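Local coordinates for 16S rRNA (guanine(1405)-N(7))-methyltransferase (Klebsiella pneumoniae, PDB 6PI9), which probably transfers a methyl group from S-adenosyl-L-methionine to N7 of guanine 1405 in 16S rRNA, thereby conferring resistance to various aminoglycosides, at residues L181-L186 with V210-T215; G57-A62 with S88-T93. All coordinates share one frame; numbering follows the deposited sequence.

Interaction 1: residues L181-L186 with V210-T215; sequences LLMKLL and VVTFPT. With SAH (S-adenosyl-L-homocysteine), chain B.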
loop_
_atom_site.group_PDB
_atom_site.type_symbol
_atom_site.label_atom_id
_atom_site.label_comp_id
_atom_site.label_asym_id
_atom_site.label_seq_id
_atom_site.Cartn_x
_atom_site.Cartn_y
_atom_site.Cartn_z
ATOM N N LEU A 181 7.303 18.908 8.663
ATOM C CA LEU A 181 7.400 17.957 7.570
ATOM C C LEU A 181 6.061 17.263 7.507
ATOM O O LEU A 181 5.548 16.837 8.543
ATOM C CB LEU A 181 8.508 16.930 7.822
ATOM C CG LEU A 181 9.849 17.506 8.298
ATOM C CD1 LEU A 181 10.869 16.382 8.521
ATOM C CD2 LEU A 181 10.428 18.513 7.252
ATOM N N LEU A 182 5.465 17.230 6.304
ATOM C CA LEU A 182 4.218 16.514 6.025
ATOM C C LEU A 182 4.533 15.611 4.850
ATOM O O LEU A 182 4.178 15.924 3.687
ATOM C CB LEU A 182 3.084 17.485 5.683
ATOM C CG LEU A 182 2.672 18.360 6.894
ATOM C CD1 LEU A 182 3.582 19.594 6.937
ATOM C CD2 LEU A 182 1.208 18.839 6.713
ATOM N N MET A 183 5.234 14.505 5.124
ATOM C CA MET A 183 5.818 13.709 4.049
ATOM C C MET A 183 4.926 12.488 3.806
ATOM O O MET A 183 4.648 11.723 4.750
ATOM C CB MET A 183 7.254 13.338 4.439
ATOM C CG MET A 183 8.159 14.584 4.486
ATOM S SD MET A 183 9.708 14.239 5.403
ATOM C CE MET A 183 10.361 12.848 4.472
ATOM N N LYS A 184 4.477 12.319 2.547
ATOM C CA LYS A 184 3.625 11.197 2.137
ATOM C C LYS A 184 2.421 11.069 3.046
ATOM O O LYS A 184 2.014 9.962 3.463
ATOM C CB LYS A 184 4.449 9.909 2.125
ATOM C CG LYS A 184 5.530 9.994 1.027
ATOM C CD LYS A 184 6.496 8.741 1.180
ATOM C CE LYS A 184 7.596 8.752 0.070
ATOM N NZ LYS A 184 8.617 7.662 0.426
ATOM N N LEU A 185 1.869 12.201 3.383
ATOM C CA LEU A 185 0.831 12.280 4.400
ATOM C C LEU A 185 -0.479 12.849 3.882
ATOM O O LEU A 185 -1.538 12.335 4.215
ATOM C CB LEU A 185 1.334 13.177 5.549
ATOM C CG LEU A 185 0.220 13.633 6.504
ATOM C CD1 LEU A 185 -0.385 12.424 7.225
ATOM C CD2 LEU A 185 0.842 14.584 7.533
ATOM N N LEU A 186 -0.449 13.923 3.087
ATOM C CA LEU A 186 -1.719 14.595 2.799
ATOM C C LEU A 186 -2.721 13.695 2.070
ATOM O O LEU A 186 -3.925 13.818 2.369
ATOM C CB LEU A 186 -1.461 15.891 1.993
ATOM C CG LEU A 186 -0.736 16.992 2.794
ATOM C CD1 LEU A 186 -0.748 18.356 2.014
ATOM C CD2 LEU A 186 -1.324 17.175 4.200
ATOM N N VAL A 210 7.595 21.248 4.601
ATOM C CA VAL A 210 8.046 20.340 3.538
ATOM C C VAL A 210 6.922 19.369 3.317
ATOM O O VAL A 210 6.579 18.613 4.230
ATOM C CB VAL A 210 9.332 19.593 3.929
ATOM C CG1 VAL A 210 9.747 18.618 2.796
ATOM C CG2 VAL A 210 10.435 20.611 4.228
ATOM N N VAL A 211 6.324 19.381 2.126
ATOM C CA VAL A 211 5.133 18.562 1.850
ATOM C C VAL A 211 5.486 17.638 0.707
ATOM O O VAL A 211 6.011 18.105 -0.310
ATOM C CB VAL A 211 3.924 19.439 1.455
ATOM C CG1 VAL A 211 2.692 18.561 1.048
ATOM C CG2 VAL A 211 3.593 20.485 2.569
ATOM N N THR A 212 5.301 16.328 0.879
ATOM C CA THR A 212 5.711 15.436 -0.194
ATOM C C THR A 212 4.625 14.438 -0.563
ATOM O O THR A 212 3.736 14.102 0.226
ATOM C CB THR A 212 6.975 14.645 0.125
ATOM O OG1 THR A 212 6.625 13.568 1.003
ATOM C CG2 THR A 212 8.015 15.558 0.753
ATOM N N PHE A 213 4.767 13.896 -1.784
ATOM C CA PHE A 213 3.783 12.927 -2.278
ATOM C C PHE A 213 4.521 11.767 -2.932
ATOM O O PHE A 213 5.558 11.969 -3.552
ATOM C CB PHE A 213 2.868 13.559 -3.365
ATOM C CG PHE A 213 2.070 14.723 -2.855
ATOM C CD1 PHE A 213 0.796 14.514 -2.328
ATOM C CD2 PHE A 213 2.596 16.029 -2.894
ATOM C CE1 PHE A 213 0.040 15.612 -1.839
ATOM C CE2 PHE A 213 1.860 17.136 -2.396
ATOM C CZ PHE A 213 0.561 16.924 -1.867
ATOM N N PRO A 214 3.998 10.561 -2.826
ATOM C CA PRO A 214 4.623 9.453 -3.551
ATOM C C PRO A 214 4.285 9.548 -5.032
ATOM O O PRO A 214 3.161 9.881 -5.414
ATOM C CB PRO A 214 4.001 8.208 -2.911
ATOM C CG PRO A 214 2.604 8.717 -2.420
ATOM C CD PRO A 214 2.772 10.191 -2.088
ATOM N N THR A 215 5.263 9.309 -5.867
ATOM C CA THR A 215 5.006 9.172 -7.294
ATOM C C THR A 215 5.069 7.673 -7.534
ATOM O O THR A 215 6.153 7.085 -7.588
ATOM C CB THR A 215 6.016 9.934 -8.147
ATOM O OG1 THR A 215 7.220 9.158 -8.238
ATOM C CG2 THR A 215 6.329 11.315 -7.550
HETATM N N SAH B . 6.140 10.750 6.977
HETATM C CA SAH B . 6.753 9.407 7.084
HETATM C CB SAH B . 5.688 8.326 7.054
HETATM C CG SAH B . 4.684 8.348 5.865
HETATM S SD SAH B . 3.659 6.805 5.839
HETATM C C SAH B . 7.762 9.173 5.944
HETATM O O SAH B . 7.596 9.835 4.898
HETATM O OXT SAH B . 8.675 8.328 6.033
HETATM C "C5'" SAH B . 2.095 7.514 6.513
HETATM C "C4'" SAH B . 2.091 7.643 8.065
HETATM O "O4'" SAH B . 0.931 8.395 8.485
HETATM C "C3'" SAH B . 2.108 6.333 8.905
HETATM O "O3'" SAH B . 3.228 6.330 9.813
HETATM C "C2'" SAH B . 0.803 6.352 9.698
HETATM O "O2'" SAH B . 1.028 5.822 11.007
HETATM C "C1'" SAH B . 0.543 7.865 9.765
HETATM N N9 SAH B . -0.855 8.228 9.888
HETATM C C8 SAH B . -1.890 7.825 9.083
HETATM N N7 SAH B . -3.011 8.502 9.474
HETATM C C5 SAH B . -2.681 9.272 10.559
HETATM C C6 SAH B . -3.394 10.107 11.389
HETATM N N6 SAH B . -4.697 10.268 11.286
HETATM N N1 SAH B . -2.701 10.812 12.359
HETATM C C2 SAH B . -1.376 10.621 12.562
HETATM N N3 SAH B . -0.645 9.783 11.762
HETATM C C4 SAH B . -1.332 9.134 10.779
HETATM O O HOH W 1 2.068 15.019 2.273
#
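Strands 179-183 and 208-214 run side by side in parallel in the buried middle of the sheet, Leu181 pairing with Val210 and Leu182 with Val211. Leu182 N donates to Val210 O over 2.7 Å in an almost straight bond (177°), and Thr212 N returns one to Leu182 O (3.1 Å). Further along, Thr212 grips the backbone of Lys184: with chi1 at 78°, OG1 stands between its own N and carbonyl carbon, and the Lys184 N-H is shared between Thr212 OG1 (2.9 Å) and Thr212 O (3.0 Å), both bent bonds. Glu252 of the adjoining antiparallel strand is a further hydrogen-bond partner of that hydroxyl. A water bridges the two segments, donating to Leu182 O and Thr212 O and accepting from Leu186 N. Next to it, Leu186 CD1 lies 3.6 Å from Val211 CG1, the two side chains crossing at about a right angle. Lys184 extends its chain past the Pro214 ring to a salt bridge with Glu95. Met183 O accepts from the amino group of S-adenosyl-L-homocysteine, N to O 2.9 Å. Binding of the methyl donor or its product at the C-terminal ends of parallel strands, here 179-183, is characteristic of the Rossmann-like fold of class I methyltransferases.

Interaction 2: residues G57-A62 with S88-T93; sequences GAFMTA and SLHAST. With SAH (S-adenosyl-L-homocysteine), chain B.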
loop_
_atom_site.group_PDB
_atom_site.type_symbol
_atom_site.label_atom_id
_atom_site.label_comp_id
_atom_site.label_asym_id
_atom_site.label_seq_id
_atom_site.Cartn_x
_atom_site.Cartn_y
_atom_site.Cartn_z
ATOM N N GLY A 57 -1.100 0.303 8.977
ATOM C CA GLY A 57 -0.501 -1.030 9.085
ATOM C C GLY A 57 0.388 -1.445 7.916
ATOM O O GLY A 57 1.333 -2.221 8.093
ATOM N N ALA A 58 0.091 -0.970 6.706
ATOM C CA ALA A 58 0.789 -1.509 5.539
ATOM C C ALA A 58 2.249 -1.088 5.486
ATOM O O ALA A 58 3.047 -1.743 4.804
ATOM C CB ALA A 58 0.090 -1.087 4.245
ATOM N N PHE A 59 2.622 -0.025 6.202
ATOM C CA PHE A 59 3.983 0.474 6.095
ATOM C C PHE A 59 4.970 -0.350 6.910
ATOM O O PHE A 59 6.139 -0.463 6.520
ATOM C CB PHE A 59 4.012 1.933 6.514
ATOM C CG PHE A 59 3.047 2.762 5.760
ATOM C CD1 PHE A 59 1.871 3.189 6.359
ATOM C CD2 PHE A 59 3.288 3.074 4.429
ATOM C CE1 PHE A 59 0.956 3.939 5.653
ATOM C CE2 PHE A 59 2.391 3.826 3.722
ATOM C CZ PHE A 59 1.218 4.265 4.333
ATOM N N MET A 60 4.522 -0.955 8.009
ATOM C CA MET A 60 5.427 -1.722 8.855
ATOM C C MET A 60 4.657 -2.837 9.553
ATOM O O MET A 60 3.635 -2.573 10.194
ATOM C CB MET A 60 6.109 -0.795 9.877
ATOM C CG MET A 60 7.373 -1.363 10.508
ATOM S SD MET A 60 8.238 -0.179 11.567
ATOM C CE MET A 60 6.993 0.123 12.815
ATOM N N THR A 61 5.146 -4.072 9.438
ATOM C CA THR A 61 4.492 -5.200 10.099
ATOM C C THR A 61 4.859 -5.260 11.589
ATOM O O THR A 61 5.715 -4.522 12.081
ATOM C CB THR A 61 4.851 -6.527 9.414
ATOM O OG1 THR A 61 6.223 -6.867 9.673
ATOM C CG2 THR A 61 4.602 -6.446 7.897
ATOM N N ALA A 62 4.199 -6.181 12.300
ATOM C CA ALA A 62 4.354 -6.301 13.750
ATOM C C ALA A 62 5.731 -6.834 14.137
ATOM O O ALA A 62 6.374 -6.304 15.050
ATOM C CB ALA A 62 3.258 -7.204 14.314
ATOM N N SER A 88 15.128 0.442 6.547
ATOM C CA SER A 88 14.561 -0.303 5.427
ATOM C C SER A 88 13.294 -1.069 5.802
ATOM O O SER A 88 12.650 -1.624 4.905
ATOM C CB SER A 88 15.593 -1.291 4.850
ATOM O OG SER A 88 16.152 -2.124 5.854
ATOM N N LEU A 89 12.919 -1.128 7.080
ATOM C CA LEU A 89 11.795 -1.950 7.522
ATOM C C LEU A 89 10.474 -1.190 7.619
ATOM O O LEU A 89 9.429 -1.824 7.838
ATOM C CB LEU A 89 12.120 -2.601 8.872
ATOM C CG LEU A 89 12.746 -3.994 8.768
ATOM C CD1 LEU A 89 13.963 -4.068 7.823
ATOM C CD2 LEU A 89 13.121 -4.481 10.150
ATOM N N HIS A 90 10.484 0.133 7.447
ATOM C CA HIS A 90 9.269 0.911 7.257
ATOM C C HIS A 90 9.190 1.339 5.790
ATOM O O HIS A 90 10.145 1.920 5.272
ATOM C CB HIS A 90 9.254 2.143 8.160
ATOM C CG HIS A 90 7.937 2.844 8.188
ATOM N ND1 HIS A 90 7.513 3.658 7.155
ATOM C CD2 HIS A 90 6.962 2.888 9.130
ATOM C CE1 HIS A 90 6.317 4.144 7.443
ATOM N NE2 HIS A 90 5.961 3.698 8.637
ATOM N N ALA A 91 8.051 1.061 5.145
ATOM C CA ALA A 91 7.918 1.251 3.700
ATOM C C ALA A 91 8.303 2.665 3.264
ATOM O O ALA A 91 8.983 2.844 2.246
ATOM C CB ALA A 91 6.486 0.935 3.267
ATOM N N SER A 92 7.891 3.689 4.029
ATOM C CA SER A 92 8.167 5.071 3.612
ATOM C C SER A 92 9.648 5.441 3.736
ATOM O O SER A 92 10.171 6.217 2.910
ATOM C CB SER A 92 7.307 6.044 4.432
ATOM O OG SER A 92 5.924 5.712 4.336
ATOM N N THR A 93 10.356 4.915 4.750
ATOM C CA THR A 93 11.780 5.248 4.844
ATOM C C THR A 93 12.610 4.450 3.842
ATOM O O THR A 93 13.536 4.996 3.220
ATOM C CB THR A 93 12.318 5.039 6.263
ATOM O OG1 THR A 93 11.702 3.888 6.852
ATOM C CG2 THR A 93 12.073 6.305 7.119
HETATM N N SAH B . 6.140 10.750 6.977
HETATM C CA SAH B . 6.753 9.407 7.084
HETATM C CB SAH B . 5.688 8.326 7.054
HETATM C CG SAH B . 4.684 8.348 5.865
HETATM S SD SAH B . 3.659 6.805 5.839
HETATM C C SAH B . 7.762 9.173 5.944
HETATM O O SAH B . 7.596 9.835 4.898
HETATM O OXT SAH B . 8.675 8.328 6.033
HETATM C "C5'" SAH B . 2.095 7.514 6.513
HETATM C "C4'" SAH B . 2.091 7.643 8.065
HETATM O "O4'" SAH B . 0.931 8.395 8.485
HETATM C "C3'" SAH B . 2.108 6.333 8.905
HETATM O "O3'" SAH B . 3.228 6.330 9.813
HETATM C "C2'" SAH B . 0.803 6.352 9.698
HETATM O "O2'" SAH B . 1.028 5.822 11.007
HETATM C "C1'" SAH B . 0.543 7.865 9.765
HETATM N N9 SAH B . -0.855 8.228 9.888
HETATM C C8 SAH B . -1.890 7.825 9.083
HETATM N N7 SAH B . -3.011 8.502 9.474
HETATM C C5 SAH B . -2.681 9.272 10.559
HETATM C C6 SAH B . -3.394 10.107 11.389
HETATM N N6 SAH B . -4.697 10.268 11.286
HETATM N N1 SAH B . -2.701 10.812 12.359
HETATM C C2 SAH B . -1.376 10.621 12.562
HETATM N N3 SAH B . -0.645 9.783 11.762
HETATM C C4 SAH B . -1.332 9.134 10.779
#
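Phe59 and His90 lie with their ring planes only 8° apart, yet so far slid past each other, centroids 5.7 Å apart, that the rings barely overlap. What sits over the imidazole face is instead the CB of Phe59, 3.3 Å from His90 CE1. Chi1 of -54° leaves the phenyl group beside its own backbone N and carries it toward the ligand: the sulfur of S-adenosyl-L-homocysteine rests over the centre of one face, 3.7 Å above the plane. Ala91 CB comes in at the edge of the same ring, 4.0 Å from Phe59 CD2.

The backbones are joined by Ala91 N, which donates to Phe59 O (2.8 Å). His90 is the N-cap of helix 91-96: with CG anti to the backbone N (chi1 -170°), its ring turns ND1 to the first turn, and ND1 accepts from Ser92 N at 3.1 Å, the donor somewhat tilted from the ring plane. The capped helix start thus borders the homocysteine half of the ligand, with Ser92 CB close to its carboxylate. The ribose O3' lies near the plane at the edge of the imidazole, too far from NE2 for a hydrogen bond; His90 to Arg96 are predicted to bind S-adenosyl-L-methionine.

Met60 runs roughly at right angles to His90, its CB 3.9 Å from His90 CD2 and its sulfur at the edge of the imidazole, while CG comes within 3.4 Å of Leu89 O. Leu124 and Cys146 pack against both Met60 and His90, and His53 of the second subunit packs on Ala91.

Overall arrangement
From the N terminus, the chain leaves helix 41-57 through the loop at 57-62, passes helices 63-75 and 83-87, and returns at 88-93, where interaction 2 closes this helical excursion at the start of helix 91-96. Three strands, 117-120, 137-141 and 162-165, follow before interaction 1 opens at 181-186; helices 186-192 and 196-203 then make the crossover to 210-215. The two closures stand in series, neither nesting nor crossing. In space they converge, with centres about 16 Å apart: Lys184 NZ makes a weak hydrogen bond to Ser92 O, and S-adenosyl-L-homocysteine touches both, lodged between the helical N-terminal part and the sheet.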